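Local coordinates for protein hemagglutinin (Pseudomonas aeruginosa, PDB 6D7Y) that is the toxic C-terminal tip of CdiA, which probably inhibits the growth of neighbouring cells on contact and is bound, presumably neutralised, by its immunity protein, at residues Q46-K49 and H50-I54. Sequence-based numbering, arbitrary orientation.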
# COMPACT_ATOMS: atom_id res chain seq x y z
N GLN A 46 6.58 8.78 2.11
CA GLN A 46 5.39 9.17 1.36
C GLN A 46 4.39 8.03 1.35
O GLN A 46 3.18 8.25 1.32
CB GLN A 46 5.73 9.52 -0.09
CG GLN A 46 6.72 10.68 -0.22
CD GLN A 46 7.03 10.99 -1.67
OE1 GLN A 46 6.13 11.34 -2.45
NE2 GLN A 46 8.31 10.89 -2.04
N ALA A 47 4.92 6.81 1.34
CA ALA A 47 4.08 5.62 1.32
C ALA A 47 3.45 5.37 2.70
O ALA A 47 2.30 4.93 2.79
CB ALA A 47 4.87 4.42 0.83
N MSE A 48 4.21 5.66 3.76
CA MSE A 48 3.72 5.49 5.12
C MSE A 48 2.63 6.49 5.39
O MSE A 48 1.71 6.21 6.17
CB MSE A 48 4.84 5.61 6.15
CG MSE A 48 5.72 4.37 6.21
SE MSE A 48 4.75 2.70 6.71
CE MSE A 48 3.69 3.46 8.19
N LYS A 49 2.71 7.66 4.76
CA LYS A 49 1.67 8.70 4.91
C LYS A 49 0.35 8.15 4.36
O LYS A 49 -0.69 8.22 5.03
CB LYS A 49 2.07 10.00 4.21
CG LYS A 49 0.99 11.07 4.18
CD LYS A 49 1.51 12.37 3.57
CE LYS A 49 0.37 13.26 3.10
NZ LYS A 49 -0.61 13.61 4.16
N HIS A 50 0.39 7.62 3.14
CA HIS A 50 -0.80 7.00 2.52
C HIS A 50 -1.34 5.86 3.37
O HIS A 50 -2.53 5.76 3.59
CB HIS A 50 -0.49 6.42 1.15
CG HIS A 50 -0.41 7.43 0.06
ND1 HIS A 50 -1.53 8.01 -0.49
CD2 HIS A 50 0.64 7.88 -0.66
CE1 HIS A 50 -1.17 8.80 -1.48
NE2 HIS A 50 0.14 8.75 -1.60
N PHE A 51 -0.45 4.98 3.80
CA PHE A 51 -0.83 3.86 4.63
C PHE A 51 -1.62 4.32 5.86
O PHE A 51 -2.73 3.84 6.10
CB PHE A 51 0.42 3.09 5.05
CG PHE A 51 0.13 1.91 5.91
CD1 PHE A 51 -0.34 0.74 5.35
CD2 PHE A 51 0.33 1.97 7.29
CE1 PHE A 51 -0.61 -0.37 6.14
CE2 PHE A 51 0.07 0.87 8.09
CZ PHE A 51 -0.40 -0.30 7.50
N LYS A 52 -1.05 5.25 6.63
CA LYS A 52 -1.72 5.78 7.83
C LYS A 52 -3.06 6.44 7.49
O LYS A 52 -4.02 6.33 8.26
CB LYS A 52 -0.82 6.75 8.59
CG LYS A 52 0.33 6.05 9.29
CD LYS A 52 1.15 7.02 10.12
CE LYS A 52 2.32 6.31 10.80
NZ LYS A 52 1.87 5.21 11.70
N GLU A 53 -3.12 7.15 6.37
CA GLU A 53 -4.37 7.77 5.94
C GLU A 53 -5.46 6.73 5.66
O GLU A 53 -6.60 6.88 6.11
CB GLU A 53 -4.16 8.66 4.72
CG GLU A 53 -3.43 9.97 5.05
CD GLU A 53 -3.17 10.86 3.85
OE1 GLU A 53 -3.33 10.41 2.70
OE2 GLU A 53 -2.79 12.04 4.06
N ILE A 54 -5.09 5.67 4.94
CA ILE A 54 -6.02 4.60 4.58
C ILE A 54 -6.53 3.89 5.83
O ILE A 54 -7.72 3.56 5.93
CB ILE A 54 -5.37 3.60 3.59
CG1 ILE A 54 -5.03 4.32 2.28
CG2 ILE A 54 -6.31 2.43 3.30
CD1 ILE A 54 -4.05 3.59 1.36
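In Lys49 the first torsion (chi1 174°) sets CG opposite the backbone N and beside the carbonyl carbon, and the chain runs on extended until its last torsion turns NZ over toward Glu53, whose own CG stands anti to the carbonyl carbon, beside N (chi1 -73°). The two side chains, one turn apart, meet at an oblique crossing, and Lys49 NZ meets Glu53 OE2 at 2.7 Å in a salt bridge. The ammonium comes in from above the carboxylate plane, 36° out of it. Glu53 OE1 is engaged too, in a second salt bridge to Arg81, so each carboxylate oxygen has a cationic partner. Arg81 also hydrogen-bonds His50 ND1, which ties two successive turns to one guanidinium; the imidazole is packed edge-to-face with Trp33 as well, while its CD2 lies 3.2 Å from Gln46 O.

The Lys49-Glu53 salt bridge is an i to i+4 pairing on helix 40-56, which lies between helix 17-28 and the four-stranded antiparallel sheet. The same i to i+4 spacing recurs in the alpha-helical backbone bonds: Glu53 N to Lys49 O and Lys52 N to Met48 O are each 3.0 Å, whereas His50 N to Gln46 O is weak at 3.4 Å.

Round the helix, selenomethionine Met48 bends at both chi2 and chi3 and lies alongside Phe51, pointing the same way. Met48 CE reaches Phe51 CD2 at 3.8 Å, and Met48 SE stands 5.2 Å from the Phe51 ring centroid, an oblique Met-aromatic contact. Leu5 touches both side chains, and Val83 of strand 82-86 packs against Phe51.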